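Local coordinates for protein alkaline serine protease AL20 (Nesterenkonia abyssinica, PDB 3CP7) that probably hydrolyses peptide bonds as a secreted, thermostable alkaline serine protease of the trypsin-like fold, at residues Ser126-Pro131 and Pro172-Asn177. Numbering follows the deposited sequence.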
ATOM      1  N   SER A 126      -2.287 -14.314 -23.532  1.00 10.02           N
ATOM      2  CA  SER A 126      -0.891 -14.426 -23.896  1.00  9.26           C
ATOM      3  C   SER A 126      -0.079 -13.849 -22.738  1.00  9.72           C
ATOM      4  O   SER A 126      -0.236 -12.668 -22.393  1.00  9.65           O
ATOM      5  CB  SER A 126      -0.621 -13.625 -25.170  1.00  9.61           C
ATOM      6  OG  SER A 126      -1.390 -14.140 -26.243  1.00  9.87           O
ATOM      7  N   ALA A 127       0.747 -14.689 -22.119  1.00  8.88           N
ATOM      8  CA  ALA A 127       1.552 -14.289 -20.954  1.00  9.05           C
ATOM      9  C   ALA A 127       3.019 -14.242 -21.340  1.00  9.05           C
ATOM     10  O   ALA A 127       3.482 -15.060 -22.130  1.00  9.18           O
ATOM     11  CB  ALA A 127       1.339 -15.255 -19.803  1.00  9.47           C
ATOM     12  N   TYR A 128       3.751 -13.282 -20.783  1.00  9.08           N
ATOM     13  CA  TYR A 128       5.137 -13.029 -21.168  1.00  8.41           C
ATOM     14  C   TYR A 128       6.026 -12.915 -19.952  1.00  8.26           C
ATOM     15  O   TYR A 128       5.569 -12.527 -18.875  1.00  7.85           O
ATOM     16  CB  TYR A 128       5.230 -11.748 -22.019  1.00  9.09           C
ATOM     17  CG  TYR A 128       4.546 -11.936 -23.342  1.00  9.15           C
ATOM     18  CD1 TYR A 128       3.173 -11.750 -23.466  1.00 10.27           C
ATOM     19  CD2 TYR A 128       5.265 -12.333 -24.469  1.00 10.17           C
ATOM     20  CE1 TYR A 128       2.522 -11.960 -24.678  1.00  8.84           C
ATOM     21  CE2 TYR A 128       4.622 -12.541 -25.691  1.00 12.02           C
ATOM     22  CZ  TYR A 128       3.259 -12.367 -25.777  1.00  9.75           C
ATOM     23  OH  TYR A 128       2.599 -12.560 -26.967  1.00 12.17           O
ATOM     24  N   GLY A 129       7.302 -13.228 -20.119  1.00  8.45           N
ATOM     25  CA  GLY A 129       8.247 -13.005 -19.041  1.00  9.11           C
ATOM     26  C   GLY A 129       9.660 -13.357 -19.423  1.00  9.21           C
ATOM     27  O   GLY A 129       9.921 -13.773 -20.568  1.00  9.65           O
ATOM     28  N   TYR A 130      10.558 -13.190 -18.457  1.00  9.50           N
ATOM     29  CA  TYR A 130      11.972 -13.494 -18.597  1.00 10.01           C
ATOM     30  C   TYR A 130      12.361 -14.662 -17.685  1.00  9.91           C
ATOM     31  O   TYR A 130      13.053 -14.466 -16.681  1.00  9.49           O
ATOM     32  CB  TYR A 130      12.808 -12.258 -18.283  1.00  9.96           C
ATOM     33  CG  TYR A 130      12.747 -11.216 -19.373  1.00  9.75           C
ATOM     34  CD1 TYR A 130      11.702 -10.285 -19.428  1.00  9.62           C
ATOM     35  CD2 TYR A 130      13.719 -11.179 -20.369  1.00 10.02           C
ATOM     36  CE1 TYR A 130      11.636  -9.335 -20.433  1.00 11.12           C
ATOM     37  CE2 TYR A 130      13.662 -10.231 -21.387  1.00 10.80           C
ATOM     38  CZ  TYR A 130      12.623  -9.307 -21.407  1.00 10.79           C
ATOM     39  OH  TYR A 130      12.559  -8.359 -22.402  1.00 11.92           O
ATOM     40  N   PRO A 131      11.946 -15.883 -18.055  1.00 10.39           N
ATOM     41  CA  PRO A 131      12.284 -17.029 -17.204  1.00 10.66           C
ATOM     42  C   PRO A 131      13.803 -17.203 -17.143  1.00 11.48           C
ATOM     43  O   PRO A 131      14.494 -17.009 -18.152  1.00 11.41           O
ATOM     44  CB  PRO A 131      11.622 -18.212 -17.919  1.00 10.65           C
ATOM     45  CG  PRO A 131      11.482 -17.766 -19.343  1.00 10.97           C
ATOM     46  CD  PRO A 131      11.200 -16.289 -19.261  1.00 10.87           C
ATOM     47  N   PRO A 172       3.481  -9.924 -17.658  1.00  7.68           N
ATOM     48  CA  PRO A 172       2.081  -9.608 -17.925  1.00  7.41           C
ATOM     49  C   PRO A 172       1.287 -10.740 -18.567  1.00  7.43           C
ATOM     50  O   PRO A 172       1.826 -11.503 -19.383  1.00  7.95           O
ATOM     51  CB  PRO A 172       2.175  -8.439 -18.907  1.00  7.54           C
ATOM     52  CG  PRO A 172       3.465  -8.697 -19.642  1.00  7.95           C
ATOM     53  CD  PRO A 172       4.400  -9.253 -18.598  1.00  7.83           C
ATOM     54  N   TRP A 173       0.011 -10.833 -18.197  1.00  7.62           N
ATOM     55  CA  TRP A 173      -0.971 -11.592 -18.973  1.00  8.10           C
ATOM     56  C   TRP A 173      -1.790 -10.591 -19.766  1.00  8.42           C
ATOM     57  O   TRP A 173      -2.429  -9.713 -19.189  1.00  8.24           O
ATOM     58  CB  TRP A 173      -1.932 -12.334 -18.057  1.00  8.12           C
ATOM     59  CG  TRP A 173      -1.391 -13.525 -17.340  1.00  7.72           C
ATOM     60  CD1 TRP A 173      -0.081 -13.783 -16.995  1.00  7.92           C
ATOM     61  CD2 TRP A 173      -2.169 -14.608 -16.813  1.00  8.72           C
ATOM     62  NE1 TRP A 173      -0.005 -14.992 -16.326  1.00  7.55           N
ATOM     63  CE2 TRP A 173      -1.271 -15.501 -16.186  1.00  7.49           C
ATOM     64  CE3 TRP A 173      -3.544 -14.911 -16.821  1.00  8.63           C
ATOM     65  CZ2 TRP A 173      -1.703 -16.684 -15.574  1.00  8.51           C
ATOM     66  CZ3 TRP A 173      -3.971 -16.079 -16.205  1.00  8.72           C
ATOM     67  CH2 TRP A 173      -3.057 -16.950 -15.589  1.00  9.00           C
ATOM     68  N   PHE A 174      -1.778 -10.732 -21.086  1.00  8.97           N
ATOM     69  CA  PHE A 174      -2.604  -9.891 -21.950  1.00  9.21           C
ATOM     70  C   PHE A 174      -3.799 -10.682 -22.441  1.00  9.22           C
ATOM     71  O   PHE A 174      -3.665 -11.846 -22.840  1.00 10.10           O
ATOM     72  CB  PHE A 174      -1.803  -9.398 -23.157  1.00  9.26           C
ATOM     73  CG  PHE A 174      -0.590  -8.598 -22.792  1.00  9.22           C
ATOM     74  CD1 PHE A 174       0.685  -9.061 -23.076  1.00  8.32           C
ATOM     75  CD2 PHE A 174      -0.736  -7.366 -22.169  1.00  9.53           C
ATOM     76  CE1 PHE A 174       1.805  -8.298 -22.739  1.00  8.93           C
ATOM     77  CE2 PHE A 174       0.382  -6.603 -21.817  1.00  9.61           C
ATOM     78  CZ  PHE A 174       1.649  -7.065 -22.111  1.00  9.23           C
ATOM     79  N   LEU A 175      -4.966 -10.050 -22.391  1.00  9.72           N
ATOM     80  CA  LEU A 175      -6.146 -10.617 -23.027  1.00 10.41           C
ATOM     81  C   LEU A 175      -5.889 -10.790 -24.523  1.00 10.84           C
ATOM     82  O   LEU A 175      -5.379  -9.879 -25.178  1.00 11.26           O
ATOM     83  CB  LEU A 175      -7.365  -9.730 -22.777  1.00 10.79           C
ATOM     84  CG  LEU A 175      -7.846  -9.792 -21.326  1.00 10.83           C
ATOM     85  CD1 LEU A 175      -8.706  -8.586 -20.960  1.00 12.61           C
ATOM     86  CD2 LEU A 175      -8.590 -11.090 -21.067  1.00 12.74           C
ATOM     87  N   GLY A 176      -6.225 -11.966 -25.048  1.00 11.54           N
ATOM     88  CA  GLY A 176      -6.128 -12.220 -26.484  1.00 11.94           C
ATOM     89  C   GLY A 176      -4.772 -12.711 -26.950  1.00 12.52           C
ATOM     90  O   GLY A 176      -3.976 -13.212 -26.150  1.00 12.94           O
ATOM     91  N   ASN A 177      -4.496 -12.580 -28.252  1.00 13.07           N
ATOM     92  CA  ASN A 177      -3.250 -13.113 -28.802  1.00 13.97           C
ATOM     93  C   ASN A 177      -2.233 -12.009 -29.037  1.00 13.31           C
ATOM     94  O   ASN A 177      -2.520 -11.000 -29.692  1.00 13.94           O
ATOM     95  CB  ASN A 177      -3.477 -13.973 -30.073  1.00 15.58           C
ATOM     96  CG  ASN A 177      -2.629 -15.287 -30.066  1.00 18.96           C
ATOM     97  OD1 ASN A 177      -1.410 -15.265 -30.236  1.00 24.06           O
ATOM     98  ND2 ASN A 177      -3.289 -16.417 -29.846  1.00 21.10           N
TER
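The rings of Tyr128 and Phe174 meet obliquely on one face of an antiparallel sheet, with planes at 50° and CD1 of Tyr128 3.7 Å from CD1 of Phe174. The two strands, 124-129 and 172-175, are neighbours in the C-terminal beta-barrel of the chymotrypsin fold (PA clan). The probable nucleophile of the Ser-His-Asp triad lies in the loop just before strand 172-175. Tyr128 CE1 lies at the edge of the Phe174 ring, in its plane. Each ring has CG anti to the carbonyl carbon (chi1 -67° in Tyr128, -59° in Phe174), and both stand on the same face of the sheet, where they meet. Ile9 of strand 9-16 touches both rings and Pro172. On the other face, the methyl of Ala127 packs obliquely against the indole of Trp173, with CB 3.5 Å from CD1. These two residues form a non-hydrogen-bonded pair. Trp173 NE1 is hydrogen-bonded to Asn187 OD1 on strand 183-191, the next strand of the sheet.

Backbone hydrogen bonds join the two strands. Tyr128 N bonds to Pro172 O at 3.0 Å. That same oxygen also takes a CA-H...O contact from Ala127 CA at 3.2 Å. At the polar edge, beyond the strand end, Ser126 OG approaches Gly176 O and also bonds Gly178 N, though its modelled place is doubtful. Ser126 and Phe174 form a hydrogen-bonded pair. Phe174 N donates to Ser126 O at 2.8 Å, nearly straight. Ser126 N donates to Phe174 O at 2.9 Å.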